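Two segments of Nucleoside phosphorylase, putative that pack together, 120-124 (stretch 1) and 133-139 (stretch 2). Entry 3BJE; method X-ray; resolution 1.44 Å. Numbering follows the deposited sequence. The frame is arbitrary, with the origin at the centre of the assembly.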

ATOM      1  N   TRP A 120       8.789  27.187  -2.518  1.00 21.54           N
ATOM      2  CA  TRP A 120       9.731  26.095  -2.705  1.00 21.91           C
ATOM      3  C   TRP A 120      11.151  26.634  -2.830  1.00 22.36           C
ATOM      4  O   TRP A 120      11.393  27.672  -3.435  1.00 21.66           O
ATOM      5  CB  TRP A 120       9.349  25.245  -3.928  1.00 21.97           C
ATOM      6  CG  TRP A 120       8.078  24.489  -3.712  1.00 21.27           C
ATOM      7  CD1 TRP A 120       6.806  24.933  -3.949  1.00 21.88           C
ATOM      8  CD2 TRP A 120       7.942  23.166  -3.178  1.00 21.41           C
ATOM      9  NE1 TRP A 120       5.892  23.968  -3.608  1.00 21.54           N
ATOM     10  CE2 TRP A 120       6.560  22.875  -3.130  1.00 21.01           C
ATOM     11  CE3 TRP A 120       8.851  22.191  -2.743  1.00 21.62           C
ATOM     12  CZ2 TRP A 120       6.067  21.669  -2.657  1.00 20.62           C
ATOM     13  CZ3 TRP A 120       8.353  20.975  -2.272  1.00 22.43           C
ATOM     14  CH2 TRP A 120       6.975  20.730  -2.230  1.00 20.57           C
ATOM     15  N   ARG A 121      12.091  25.915  -2.237  1.00 22.29           N
ATOM     16  CA  ARG A 121      13.482  26.314  -2.249  1.00 21.91           C
ATOM     17  C   ARG A 121      14.048  26.238  -3.654  1.00 23.11           C
ATOM     18  O   ARG A 121      13.642  25.390  -4.446  1.00 24.42           O
ATOM     19  CB  ARG A 121      14.279  25.395  -1.323  1.00 22.62           C
ATOM     20  CG  ARG A 121      13.872  25.493   0.151  1.00 22.10           C
ATOM     21  CD  ARG A 121      14.714  24.588   1.044  1.00 21.23           C
ATOM     22  NE  ARG A 121      14.135  24.531   2.380  1.00 24.30           N
ATOM     23  CZ  ARG A 121      14.221  25.499   3.289  1.00 23.18           C
ATOM     24  NH1 ARG A 121      14.896  26.617   3.042  1.00 24.11           N
ATOM     25  NH2 ARG A 121      13.628  25.348   4.467  1.00 23.30           N
ATOM     26  N   HIS A 122      14.997  27.120  -3.964  1.00 22.87           N
ATOM     27  CA  HIS A 122      15.640  27.112  -5.267  1.00 23.57           C
ATOM     28  C   HIS A 122      16.603  25.952  -5.341  1.00 24.18           C
ATOM     29  O   HIS A 122      17.161  25.527  -4.325  1.00 23.61           O
ATOM     30  CB  HIS A 122      16.459  28.381  -5.525  1.00 23.93           C
ATOM     31  CG  HIS A 122      15.691  29.651  -5.371  1.00 23.92           C
ATOM     32  ND1 HIS A 122      14.575  29.937  -6.122  1.00 27.35           N
ATOM     33  CD2 HIS A 122      15.886  30.713  -4.556  1.00 25.73           C
ATOM     34  CE1 HIS A 122      14.110  31.124  -5.773  1.00 28.38           C
ATOM     35  NE2 HIS A 122      14.891  31.621  -4.829  1.00 26.59           N
ATOM     36  N   ARG A 123      16.812  25.479  -6.562  1.00 25.02           N
ATOM     37  CA  ARG A 123      17.883  24.546  -6.871  1.00 24.78           C
ATOM     38  C   ARG A 123      18.755  25.158  -7.953  1.00 25.30           C
ATOM     39  O   ARG A 123      18.295  25.990  -8.738  1.00 22.79           O
ATOM     40  CB  ARG A 123      17.313  23.241  -7.380  1.00 25.13           C
ATOM     41  CG  ARG A 123      16.587  22.427  -6.350  1.00 23.44           C
ATOM     42  CD  ARG A 123      16.180  21.153  -6.993  1.00 21.98           C
ATOM     43  NE  ARG A 123      15.529  20.206  -6.096  1.00 21.53           N
ATOM     44  CZ  ARG A 123      15.316  18.939  -6.437  1.00 18.39           C
ATOM     45  NH1 ARG A 123      15.757  18.474  -7.602  1.00 19.50           N
ATOM     46  NH2 ARG A 123      14.719  18.120  -5.593  1.00 17.25           N
ATOM     47  N   LYS A 124      20.014  24.740  -7.997  1.00 25.54           N
ATOM     48  CA  LYS A 124      20.942  25.241  -9.008  1.00 28.25           C
ATOM     49  C   LYS A 124      20.395  24.944 -10.401  1.00 29.26           C
ATOM     50  O   LYS A 124      19.915  23.845 -10.668  1.00 30.72           O
ATOM     51  CB  LYS A 124      22.333  24.633  -8.819  1.00 29.62           C
ATOM     52  CG  LYS A 124      23.047  25.171  -7.585  1.00 33.27           C
ATOM     53  CD  LYS A 124      24.551  24.943  -7.635  1.00 35.71           C
ATOM     54  CE  LYS A 124      25.244  25.591  -6.437  1.00 35.94           C
ATOM     55  NZ  LYS A 124      26.732  25.497  -6.510  1.00 38.71           N
ATOM     56  N   GLY A 133      21.127  32.386  -4.749  1.00 27.63           N
ATOM     57  CA  GLY A 133      20.259  31.360  -4.164  1.00 25.79           C
ATOM     58  C   GLY A 133      19.486  31.932  -2.984  1.00 25.73           C
ATOM     59  O   GLY A 133      18.858  32.982  -3.118  1.00 26.96           O
ATOM     60  N   PRO A 134      19.530  31.265  -1.815  1.00 25.67           N
ATOM     61  CA  PRO A 134      20.268  30.037  -1.502  1.00 24.15           C
ATOM     62  C   PRO A 134      19.738  28.861  -2.317  1.00 22.26           C
ATOM     63  O   PRO A 134      18.624  28.935  -2.846  1.00 19.79           O
ATOM     64  CB  PRO A 134      19.980  29.803  -0.010  1.00 23.81           C
ATOM     65  CG  PRO A 134      19.358  31.043   0.498  1.00 26.54           C
ATOM     66  CD  PRO A 134      18.738  31.738  -0.666  1.00 27.45           C
ATOM     67  N   PHE A 135      20.534  27.800  -2.424  1.00 21.78           N
ATOM     68  CA  PHE A 135      20.122  26.612  -3.163  1.00 22.16           C
ATOM     69  C   PHE A 135      20.053  25.387  -2.275  1.00 21.87           C
ATOM     70  O   PHE A 135      20.910  25.171  -1.414  1.00 22.17           O
ATOM     71  CB  PHE A 135      21.077  26.336  -4.315  1.00 23.26           C
ATOM     72  CG  PHE A 135      21.176  27.468  -5.286  1.00 23.35           C
ATOM     73  CD1 PHE A 135      20.101  27.790  -6.101  1.00 22.79           C
ATOM     74  CD2 PHE A 135      22.340  28.219  -5.377  1.00 25.83           C
ATOM     75  CE1 PHE A 135      20.180  28.840  -6.995  1.00 23.69           C
ATOM     76  CE2 PHE A 135      22.433  29.266  -6.274  1.00 22.82           C
ATOM     77  CZ  PHE A 135      21.351  29.579  -7.084  1.00 23.55           C
ATOM     78  N   PHE A 136      19.016  24.588  -2.492  1.00 20.05           N
ATOM     79  CA  PHE A 136      18.929  23.288  -1.868  1.00 18.89           C
ATOM     80  C   PHE A 136      19.649  22.261  -2.739  1.00 18.93           C
ATOM     81  O   PHE A 136      19.401  22.193  -3.942  1.00 18.74           O
ATOM     82  CB  PHE A 136      17.471  22.886  -1.696  1.00 18.49           C
ATOM     83  CG  PHE A 136      17.297  21.574  -1.020  1.00 17.13           C
ATOM     84  CD1 PHE A 136      17.352  21.485   0.362  1.00 18.20           C
ATOM     85  CD2 PHE A 136      17.070  20.417  -1.768  1.00 17.21           C
ATOM     86  CE1 PHE A 136      17.195  20.270   0.998  1.00 20.86           C
ATOM     87  CE2 PHE A 136      16.923  19.197  -1.140  1.00 16.17           C
ATOM     88  CZ  PHE A 136      16.979  19.118   0.242  1.00 18.10           C
ATOM     89  N   ASP A 137      20.531  21.475  -2.120  1.00 18.05           N
ATOM     90  CA  ASP A 137      21.258  20.391  -2.796  1.00 17.33           C
ATOM     91  C   ASP A 137      20.579  19.043  -2.520  1.00 16.68           C
ATOM     92  O   ASP A 137      20.753  18.467  -1.449  1.00 17.06           O
ATOM     93  CB  ASP A 137      22.700  20.342  -2.296  1.00 16.55           C
ATOM     94  CG  ASP A 137      23.545  19.299  -3.010  1.00 19.96           C
ATOM     95  OD1 ASP A 137      23.016  18.521  -3.832  1.00 20.23           O
ATOM     96  OD2 ASP A 137      24.765  19.265  -2.744  1.00 19.89           O
ATOM     97  N   PRO A 138      19.838  18.508  -3.510  1.00 17.13           N
ATOM     98  CA  PRO A 138      19.144  17.236  -3.321  1.00 17.54           C
ATOM     99  C   PRO A 138      20.061  16.064  -3.001  1.00 15.38           C
ATOM    100  O   PRO A 138      19.612  15.099  -2.392  1.00 16.66           O
ATOM    101  CB  PRO A 138      18.431  16.996  -4.657  1.00 18.23           C
ATOM    102  CG  PRO A 138      18.519  18.260  -5.396  1.00 22.42           C
ATOM    103  CD  PRO A 138      19.645  19.049  -4.865  1.00 14.74           C
ATOM    104  N   SER A 139      21.322  16.144  -3.407  1.00 16.79           N
ATOM    105  CA  SER A 139      22.236  15.043  -3.165  1.00 17.74           C
ATOM    106  C   SER A 139      22.565  14.874  -1.685  1.00 18.41           C
ATOM    107  O   SER A 139      23.150  13.862  -1.296  1.00 21.18           O
ATOM    108  CB  SER A 139      23.513  15.207  -3.988  1.00 19.95           C
ATOM    109  OG  SER A 139      24.286  16.281  -3.502  1.00 20.98           O
TER
HETATM  110  O   HOH W   1      16.213  28.417  -1.712  1.00 27.86           O
HETATM  111  O   HOH W   2      15.887  33.315  -2.418  1.00 43.37           O
HETATM  112  O   HOH W   3      20.763  22.697  -6.132  1.00 35.47           O

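Two largely irregular segments need not form a sheet in order to pack well; they can be joined by a single direct backbone hydrogen bond, with water bridging further polar groups and side chains packing around them. The contact between residues 120-124 and 133-139 of this putative nucleoside phosphorylase illustrates the principle. The touching parts run at 90° to one another, and the CA atoms of R123 and F135, the nearest pair, are 4.8 Å apart. Here F136 N donates to H122 O at 2.8 Å, and the N-H...O angle of 172° makes the bond nearly linear. The same carbonyl also receives a CA-H...O contact from F135, its O lying 3.4 Å from F135 CA.

Water continues the backbone pairing on either side of this bond. Water 1 accepts from H122 N (2.9 Å to the water O) and donates to P134 O (2.7 Å), while water 3 accepts from K124 N (2.9 Å) and donates to F136 O (2.6 Å). Polar groups too far apart to meet directly are thus satisfied across the gap. The approach to this region includes a cis peptide bond between G133 and P134. At G133, phi/psi of 89/-128° would jam a CB against the preceding carbonyl oxygen, and an ideal CB would also lie 2.7 Å from F135 N; the conformation calls for glycine.

Among the side chains, H122 points toward the second stretch, and its CB packs 3.5 Å from P134 O. Its ring is tied in by water 2, which lies 3.1 Å from H122 NE2 and donates to G133 O, also at 3.1 Å. The CA-to-CB bond of F135 points sideways, and its ring gathers several neighbours: CD1 lies 3.7 Å from H122 CB and 3.5 Å from R123 C. Over one face sits CG of K124, 4.0 Å from the centroid of the F135 ring and 24° off the normal, a CH-pi contact in which a methylene of a charged residue serves as nonpolar surface.

R123 shows how a long side chain can depart from the direction of its first bond. Its CA-to-CB bond points away overall, although CB touches the second stretch, and the end of the side chain comes nearer still, bringing CG within 3.7 Å of F136 O and laying one guanidinium face over P138, with CZ 3.4 Å from P138 CG. The guanidinium nitrogens are hydrogen-bonded elsewhere in the structure. R121 and F136 both point toward the opposite stretch, and their CB atoms meet at 4.1 Å.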